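Local coordinates for protein methylmalonyl-CoA carboxyltransferase 12S subunit (Propionibacterium freudenreichii, PDB 1ON3) that transfers the carboxyl group of methylmalonyl-CoA to the biotin of the 1.3S subunit, forming propanoyl-CoA, as the hexameric core of transcarboxylase, at residues 24-29 with 45-50; 90-95 with 132-137; 236-239 with 243-246. One frame throughout, in Å; residues are numbered along the deposited sequence.

Contact 1 (24-29 with 45-50); sequences QVIEAG and TARERL
Ile-26 and Arg-47 share a water molecule that bridges two helices. It donates to Ile-26 O at 2.8 Å and accepts from Arg-47 NH2 at 2.9 Å, sitting in the plane of the guanidinium at its edge. Glu-27 lies against a face of the same group instead: its CG stands 4.0 Å above the guanidinium plane, over the centre, and Glu-27 CA is 3.6 Å from Arg-47 NE. The two side chains cross at about a right angle. Arg-47 can span the gap because it is extended from CG to NE (chi2 170°), while chi4 of -81° turns its flat end to face Glu-27. The carboxylate does not form a salt bridge here, since Glu-27 OE2 stays 4.2 Å from Arg-47 NH1 and well out of the guanidinium plane; NH1 is paired with Glu-61. Shortening Arg-47 to an alanine would probably cost the bridging water its donor from NH2, uncover the CA and CG of Glu-27 and leave Glu-61 without its charged mate. Helix 46-53 starts in a capping box, with Glu-48 N bonded to Thr-45 OG1 at 3.1 Å and Thr-45 N to Glu-48 OE2 at 2.9 Å. At this surface contact, a long arginine can therefore lay its flat face over the C-H groups of Glu-27 while the N-H groups in its plane go to water and to Glu-61, any attraction to Glu-27 probably being modest.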
loop_
_atom_site.group_PDB
_atom_site.type_symbol
_atom_site.label_atom_id
_atom_site.label_comp_id
_atom_site.label_asym_id
_atom_site.label_seq_id
_atom_site.Cartn_x
_atom_site.Cartn_y
_atom_site.Cartn_z
ATOM N N GLN E 24 -0.296 13.712 -48.272
ATOM C CA GLN E 24 -0.282 15.115 -48.665
ATOM C C GLN E 24 -1.706 15.654 -48.792
ATOM O O GLN E 24 -1.981 16.796 -48.424
ATOM C CB GLN E 24 0.472 15.285 -49.989
ATOM C CG GLN E 24 0.973 16.698 -50.230
ATOM C CD GLN E 24 -0.127 17.669 -50.628
ATOM O OE1 GLN E 24 0.053 18.889 -50.559
ATOM N NE2 GLN E 24 -1.265 17.136 -51.063
ATOM N N VAL E 25 -2.615 14.834 -49.307
ATOM C CA VAL E 25 -4.002 15.263 -49.447
ATOM C C VAL E 25 -4.665 15.449 -48.082
ATOM O O VAL E 25 -5.373 16.430 -47.857
ATOM C CB VAL E 25 -4.817 14.250 -50.269
ATOM C CG1 VAL E 25 -6.307 14.582 -50.192
ATOM C CG2 VAL E 25 -4.347 14.282 -51.716
ATOM N N ILE E 26 -4.445 14.507 -47.170
ATOM C CA ILE E 26 -5.041 14.637 -45.848
ATOM C C ILE E 26 -4.583 15.938 -45.202
ATOM O O ILE E 26 -5.388 16.689 -44.647
ATOM C CB ILE E 26 -4.625 13.490 -44.901
ATOM C CG1 ILE E 26 -5.120 12.146 -45.437
ATOM C CG2 ILE E 26 -5.220 13.729 -43.519
ATOM C CD1 ILE E 26 -6.617 12.002 -45.432
ATOM N N GLU E 27 -3.286 16.198 -45.277
ATOM C CA GLU E 27 -2.725 17.387 -44.657
ATOM C C GLU E 27 -3.249 18.679 -45.271
ATOM O O GLU E 27 -3.170 19.738 -44.653
ATOM C CB GLU E 27 -1.197 17.323 -44.720
ATOM C CG GLU E 27 -0.654 15.982 -44.228
ATOM C CD GLU E 27 0.854 15.949 -44.080
ATOM O OE1 GLU E 27 1.542 16.717 -44.785
ATOM O OE2 GLU E 27 1.351 15.137 -43.268
ATOM N N ALA E 28 -3.792 18.592 -46.483
ATOM C CA ALA E 28 -4.335 19.778 -47.143
ATOM C C ALA E 28 -5.623 20.195 -46.439
ATOM O O ALA E 28 -6.159 21.275 -46.686
ATOM C CB ALA E 28 -4.606 19.493 -48.637
ATOM N N GLY E 29 -6.111 19.339 -45.546
ATOM C CA GLY E 29 -7.325 19.652 -44.818
ATOM C C GLY E 29 -8.494 20.012 -45.710
ATOM O O GLY E 29 -8.791 19.302 -46.665
ATOM N N THR E 45 -3.458 27.575 -39.437
ATOM C CA THR E 45 -4.213 26.331 -39.627
ATOM C C THR E 45 -3.875 25.400 -38.470
ATOM O O THR E 45 -2.958 25.664 -37.704
ATOM C CB THR E 45 -3.791 25.597 -40.896
ATOM O OG1 THR E 45 -2.415 25.211 -40.767
ATOM C CG2 THR E 45 -3.947 26.490 -42.110
ATOM N N ALA E 46 -4.608 24.303 -38.357
ATOM C CA ALA E 46 -4.352 23.323 -37.308
ATOM C C ALA E 46 -2.913 22.800 -37.344
ATOM O O ALA E 46 -2.279 22.645 -36.305
ATOM C CB ALA E 46 -5.309 22.168 -37.455
ATOM N N ARG E 47 -2.389 22.525 -38.537
ATOM C CA ARG E 47 -1.039 21.993 -38.625
ATOM C C ARG E 47 0.052 23.028 -38.409
ATOM O O ARG E 47 1.113 22.701 -37.886
ATOM C CB ARG E 47 -0.864 21.238 -39.948
ATOM C CG ARG E 47 -1.709 19.959 -39.949
ATOM C CD ARG E 47 -1.794 19.248 -41.291
ATOM N NE ARG E 47 -2.674 18.084 -41.176
ATOM C CZ ARG E 47 -2.306 16.907 -40.678
ATOM N NH1 ARG E 47 -1.056 16.707 -40.251
ATOM N NH2 ARG E 47 -3.188 15.932 -40.586
ATOM N N GLU E 48 -0.202 24.274 -38.802
ATOM C CA GLU E 48 0.783 25.327 -38.583
ATOM C C GLU E 48 0.928 25.542 -37.073
ATOM O O GLU E 48 2.024 25.763 -36.568
ATOM C CB GLU E 48 0.334 26.629 -39.257
ATOM C CG GLU E 48 0.482 26.605 -40.768
ATOM C CD GLU E 48 -0.305 27.705 -41.464
ATOM O OE1 GLU E 48 -0.138 27.851 -42.685
ATOM O OE2 GLU E 48 -1.094 28.413 -40.806
ATOM N N ARG E 49 -0.192 25.475 -36.361
ATOM C CA ARG E 49 -0.184 25.670 -34.909
ATOM C C ARG E 49 0.682 24.625 -34.211
ATOM O O ARG E 49 1.500 24.960 -33.353
ATOM C CB ARG E 49 -1.621 25.627 -34.367
ATOM C CG ARG E 49 -2.401 26.911 -34.682
ATOM C CD ARG E 49 -3.923 26.759 -34.499
ATOM N NE ARG E 49 -4.613 28.025 -34.755
ATOM C CZ ARG E 49 -5.928 28.159 -34.913
ATOM N NH1 ARG E 49 -6.730 27.103 -34.839
ATOM N NH2 ARG E 49 -6.444 29.353 -35.167
ATOM N N LEU E 50 0.515 23.361 -34.584
ATOM C CA LEU E 50 1.320 22.316 -33.974
ATOM C C LEU E 50 2.778 22.487 -34.385
ATOM O O LEU E 50 3.684 22.313 -33.574
ATOM C CB LEU E 50 0.815 20.936 -34.398
ATOM C CG LEU E 50 -0.484 20.510 -33.721
ATOM C CD1 LEU E 50 -1.002 19.214 -34.356
ATOM C CD2 LEU E 50 -0.224 20.323 -32.227
HETATM O O HOH W 1 -5.453 17.100 -41.864
#

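Contact 2 (90-95 with 132-137); sequences GTILGR and PFLFFY
Ile-92 and Arg-95 meet Leu-134 and Pro-132 in a buried packing contact without hydrogen bonds, on one mixed sheet. Ile-92 reaches past strand 95-102 to Leu-134, while Arg-95, at the start of that middle strand, meets Pro-132 at the beginning of the neighbouring strand. Ile-92 CD1 touches Leu-134 CD1 at 4.2 Å, a meeting of branched aliphatic groups suited to the buried face of the sheet under helix 241-253. Beside them Arg-95 crosses Pro-132 at about a right angle, with NH2 4.1 Å from Pro-132 CG. A bend at chi3 (54°) swings the arginine's end round so that its N-H groups find acceptors, NE in Gln-257 OE1 and NH1 in Leu-252 O, while it lies against the compact proline ring. Leu-252 also packs on Ile-92 and Pro-132. The first segment closes on itself in a type I' turn, where Ile-92 N bonds to Arg-95 O at 2.8 Å and Arg-95 N to Ile-92 O at 2.9 Å. Glycine suits position 94, where a side chain would jam against the preceding carbonyl. This is a tight two-residue beta hairpin leading into the parallel strands of the crotonase-like carboxyltransferase fold.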
loop_
_atom_site.group_PDB
_atom_site.type_symbol
_atom_site.label_atom_id
_atom_site.label_comp_id
_atom_site.label_asym_id
_atom_site.label_seq_id
_atom_site.Cartn_x
_atom_site.Cartn_y
_atom_site.Cartn_z
ATOM N N GLY E 90 4.907 15.003 -29.508
ATOM C CA GLY E 90 6.025 15.817 -29.950
ATOM C C GLY E 90 6.810 16.237 -28.728
ATOM O O GLY E 90 6.616 15.663 -27.658
ATOM N N THR E 91 7.701 17.213 -28.875
ATOM C CA THR E 91 8.457 17.699 -27.731
ATOM C C THR E 91 8.459 19.221 -27.743
ATOM O O THR E 91 8.300 19.844 -28.795
ATOM C CB THR E 91 9.934 17.215 -27.736
ATOM O OG1 THR E 91 10.609 17.754 -28.876
ATOM C CG2 THR E 91 10.006 15.689 -27.769
ATOM N N ILE E 92 8.603 19.817 -26.563
ATOM C CA ILE E 92 8.678 21.271 -26.447
ATOM C C ILE E 92 9.931 21.464 -25.599
ATOM O O ILE E 92 9.992 21.031 -24.446
ATOM C CB ILE E 92 7.422 21.861 -25.766
ATOM C CG1 ILE E 92 6.210 21.726 -26.707
ATOM C CG2 ILE E 92 7.666 23.328 -25.407
ATOM C CD1 ILE E 92 4.862 22.130 -26.080
ATOM N N LEU E 93 10.944 22.074 -26.203
ATOM C CA LEU E 93 12.227 22.262 -25.542
ATOM C C LEU E 93 12.698 20.908 -25.021
ATOM O O LEU E 93 13.166 20.786 -23.894
ATOM C CB LEU E 93 12.108 23.290 -24.410
ATOM C CG LEU E 93 12.490 24.718 -24.823
ATOM C CD1 LEU E 93 11.690 25.152 -26.037
ATOM C CD2 LEU E 93 12.258 25.676 -23.661
ATOM N N GLY E 94 12.543 19.883 -25.856
ATOM C CA GLY E 94 12.968 18.543 -25.487
ATOM C C GLY E 94 12.013 17.742 -24.620
ATOM O O GLY E 94 12.156 16.528 -24.512
ATOM N N ARG E 95 11.035 18.413 -24.013
ATOM C CA ARG E 95 10.064 17.750 -23.143
ATOM C C ARG E 95 8.960 17.077 -23.931
ATOM O O ARG E 95 8.291 17.709 -24.746
ATOM C CB ARG E 95 9.425 18.760 -22.181
ATOM C CG ARG E 95 10.411 19.417 -21.226
ATOM C CD ARG E 95 9.753 20.546 -20.442
ATOM N NE ARG E 95 8.549 20.083 -19.761
ATOM C CZ ARG E 95 7.772 20.844 -19.000
ATOM N NH1 ARG E 95 8.071 22.130 -18.813
ATOM N NH2 ARG E 95 6.705 20.302 -18.416
ATOM N N PRO E 132 2.431 16.201 -20.457
ATOM C CA PRO E 132 1.432 17.263 -20.546
ATOM C C PRO E 132 0.582 17.039 -21.806
ATOM O O PRO E 132 1.016 16.365 -22.753
ATOM C CB PRO E 132 2.283 18.516 -20.681
ATOM C CG PRO E 132 3.480 18.194 -19.847
ATOM C CD PRO E 132 3.778 16.759 -20.216
ATOM N N PHE E 133 -0.623 17.604 -21.801
ATOM C CA PHE E 133 -1.546 17.522 -22.935
ATOM C C PHE E 133 -1.982 18.937 -23.322
ATOM O O PHE E 133 -2.489 19.684 -22.479
ATOM C CB PHE E 133 -2.794 16.720 -22.570
ATOM C CG PHE E 133 -3.846 16.751 -23.631
ATOM C CD1 PHE E 133 -5.069 17.376 -23.406
ATOM C CD2 PHE E 133 -3.602 16.192 -24.872
ATOM C CE1 PHE E 133 -6.036 17.441 -24.420
ATOM C CE2 PHE E 133 -4.559 16.256 -25.889
ATOM C CZ PHE E 133 -5.774 16.883 -25.656
ATOM N N LEU E 134 -1.796 19.294 -24.590
ATOM C CA LEU E 134 -2.164 20.620 -25.096
ATOM C C LEU E 134 -3.178 20.441 -26.232
ATOM O O LEU E 134 -3.053 19.534 -27.048
ATOM C CB LEU E 134 -0.922 21.376 -25.583
ATOM C CG LEU E 134 0.101 21.655 -24.463
ATOM C CD1 LEU E 134 1.221 20.626 -24.547
ATOM C CD2 LEU E 134 0.671 23.059 -24.587
ATOM N N PHE E 135 -4.174 21.316 -26.276
ATOM C CA PHE E 135 -5.247 21.208 -27.260
ATOM C C PHE E 135 -5.652 22.571 -27.850
ATOM O O PHE E 135 -6.044 23.468 -27.116
ATOM C CB PHE E 135 -6.445 20.558 -26.546
ATOM C CG PHE E 135 -7.562 20.094 -27.451
ATOM C CD1 PHE E 135 -8.514 19.213 -26.957
ATOM C CD2 PHE E 135 -7.698 20.560 -28.759
ATOM C CE1 PHE E 135 -9.596 18.799 -27.748
ATOM C CE2 PHE E 135 -8.780 20.150 -29.560
ATOM C CZ PHE E 135 -9.726 19.268 -29.047
ATOM N N PHE E 136 -5.533 22.711 -29.173
ATOM C CA PHE E 136 -5.952 23.934 -29.877
ATOM C C PHE E 136 -7.397 23.689 -30.337
ATOM O O PHE E 136 -7.662 22.786 -31.147
ATOM C CB PHE E 136 -5.098 24.213 -31.124
ATOM C CG PHE E 136 -3.698 24.708 -30.830
ATOM C CD1 PHE E 136 -2.643 23.813 -30.705
ATOM C CD2 PHE E 136 -3.430 26.074 -30.758
ATOM C CE1 PHE E 136 -1.330 24.276 -30.521
ATOM C CE2 PHE E 136 -2.132 26.546 -30.577
ATOM C CZ PHE E 136 -1.075 25.642 -30.460
ATOM N N TYR E 137 -8.321 24.474 -29.789
ATOM C CA TYR E 137 -9.747 24.385 -30.103
ATOM C C TYR E 137 -10.117 25.414 -31.184
ATOM O O TYR E 137 -9.726 26.571 -31.103
ATOM C CB TYR E 137 -10.564 24.682 -28.843
ATOM C CG TYR E 137 -10.401 23.668 -27.741
ATOM C CD1 TYR E 137 -11.343 22.666 -27.554
ATOM C CD2 TYR E 137 -9.334 23.748 -26.843
ATOM C CE1 TYR E 137 -11.244 21.764 -26.491
ATOM C CE2 TYR E 137 -9.216 22.852 -25.775
ATOM C CZ TYR E 137 -10.173 21.866 -25.601
ATOM O OH TYR E 137 -10.075 20.987 -24.547
#

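Contact 3 (236-239 with 243-246); sequences FVAE and AAEL
The backbones of 236-239 and 243-246 come close at Ala-238 and Ala-244, whose CA atoms are 5.2 Å apart. Residues 236-238 are extended, but Glu-239 already has helical backbone angles (phi -61°, psi -47°), and the chain swings round through a very short connection into helix 241-253, which turns back past the strand it has just left. Asp-240, immediately before that helix, takes a hydrogen bond from Ala-243 N through OD1. At such close range a small residue such as alanine suits both sides. Ala-238 points its CB at the helix, where it lies 3.7 Å from Ala-244 N, 3.9 Å from Ala-244 CB and 4.1 Å from Ala-243 CB, so that one methyl rests against both alanines and the peptide link that joins them. This is a strand-turn-helix unit of the crotonase-like fold: strand 236-238 runs parallel to strand 191-195 as the outermost strand of its sheet within the chain, and the helix that follows packs on the sheet, with Ala-244 also touching Ile-193 and Thr-195. Ala-243 reaches further toward the turn, its CB meeting Glu-239 N at 3.9 Å and Glu-239 CB at 4.5 Å. Beyond CB the glutamate folds away from the helix (chi2 -62°), and its OE2 forms a salt bridge with Lys-196. A long acidic chain suits this exposed corner, because its aliphatic root can sit beside the methyl of Ala-243 while its carboxylate finds a charged partner elsewhere. On the helix side, Glu-245 points away from the strand and packs on Asn-52 of helix 46-53.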
loop_
_atom_site.group_PDB
_atom_site.type_symbol
_atom_site.label_atom_id
_atom_site.label_comp_id
_atom_site.label_asym_id
_atom_site.label_seq_id
_atom_site.Cartn_x
_atom_site.Cartn_y
_atom_site.Cartn_z
ATOM N N PHE E 236 -5.449 33.464 -19.823
ATOM C CA PHE E 236 -4.573 34.325 -20.594
ATOM C C PHE E 236 -5.261 34.818 -21.847
ATOM O O PHE E 236 -5.979 34.054 -22.507
ATOM C CB PHE E 236 -3.290 33.579 -21.027
ATOM C CG PHE E 236 -2.511 32.989 -19.882
ATOM C CD1 PHE E 236 -2.763 31.700 -19.449
ATOM C CD2 PHE E 236 -1.565 33.751 -19.204
ATOM C CE1 PHE E 236 -2.084 31.165 -18.342
ATOM C CE2 PHE E 236 -0.887 33.233 -18.105
ATOM C CZ PHE E 236 -1.148 31.940 -17.675
ATOM N N VAL E 237 -5.054 36.093 -22.165
ATOM C CA VAL E 237 -5.587 36.650 -23.398
ATOM C C VAL E 237 -4.378 36.805 -24.291
ATOM O O VAL E 237 -3.357 37.330 -23.858
ATOM C CB VAL E 237 -6.250 38.032 -23.212
ATOM C CG1 VAL E 237 -6.574 38.640 -24.571
ATOM C CG2 VAL E 237 -7.530 37.884 -22.428
ATOM N N ALA E 238 -4.490 36.322 -25.528
ATOM C CA ALA E 238 -3.411 36.398 -26.497
ATOM C C ALA E 238 -3.880 37.183 -27.724
ATOM O O ALA E 238 -5.012 37.023 -28.175
ATOM C CB ALA E 238 -2.996 34.995 -26.910
ATOM N N GLU E 239 -3.011 38.028 -28.264
ATOM C CA GLU E 239 -3.376 38.820 -29.439
ATOM C C GLU E 239 -3.725 37.950 -30.638
ATOM O O GLU E 239 -4.731 38.182 -31.314
ATOM C CB GLU E 239 -2.239 39.763 -29.827
ATOM C CG GLU E 239 -2.307 41.122 -29.165
ATOM C CD GLU E 239 -3.551 41.891 -29.549
ATOM O OE1 GLU E 239 -3.800 42.066 -30.761
ATOM O OE2 GLU E 239 -4.280 42.324 -28.635
ATOM N N ALA E 243 1.187 34.639 -30.472
ATOM C CA ALA E 243 1.233 35.037 -29.070
ATOM C C ALA E 243 0.735 33.924 -28.152
ATOM O O ALA E 243 1.244 33.754 -27.040
ATOM C CB ALA E 243 0.393 36.292 -28.862
ATOM N N ALA E 244 -0.269 33.179 -28.611
ATOM C CA ALA E 244 -0.840 32.102 -27.815
ATOM C C ALA E 244 0.180 30.984 -27.669
ATOM O O ALA E 244 0.284 30.362 -26.608
ATOM C CB ALA E 244 -2.125 31.571 -28.475
ATOM N N GLU E 245 0.927 30.739 -28.742
ATOM C CA GLU E 245 1.956 29.710 -28.751
ATOM C C GLU E 245 3.098 30.102 -27.815
ATOM O O GLU E 245 3.630 29.254 -27.094
ATOM C CB GLU E 245 2.437 29.479 -30.189
ATOM C CG GLU E 245 1.379 28.720 -31.014
ATOM C CD GLU E 245 1.296 29.123 -32.485
ATOM O OE1 GLU E 245 0.315 28.699 -33.143
ATOM O OE2 GLU E 245 2.191 29.837 -32.985
ATOM N N LEU E 246 3.460 31.383 -27.799
ATOM C CA LEU E 246 4.522 31.836 -26.898
ATOM C C LEU E 246 4.036 31.717 -25.456
ATOM O O LEU E 246 4.781 31.300 -24.573
ATOM C CB LEU E 246 4.920 33.290 -27.190
ATOM C CG LEU E 246 5.782 33.540 -28.441
ATOM C CD1 LEU E 246 6.035 35.041 -28.631
ATOM C CD2 LEU E 246 7.118 32.800 -28.279
#

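How the contacts relate
Contact 1 lies at the surface, contact 2 is buried and contact 3 is partly buried, and their chemistry differs with place. The first relies on water, charge and an arginine face, the second on aliphatic side chains with an arginine turned to polar partners, and the third on alanine methyls. Contacts 2 and 3 belong to the same mixed sheet, and helix 241-253 serves both, through its start in contact 3 and through Leu-252 beside contact 2. The three also touch: Arg-49 CD lies 3.8 Å from Phe-136 CD2, Arg-49 CA lies 3.5 Å from Glu-245 OE1, and Phe-136 CZ lies 4.0 Å from Glu-245 CG, joining helix 46-53 to strand and helix.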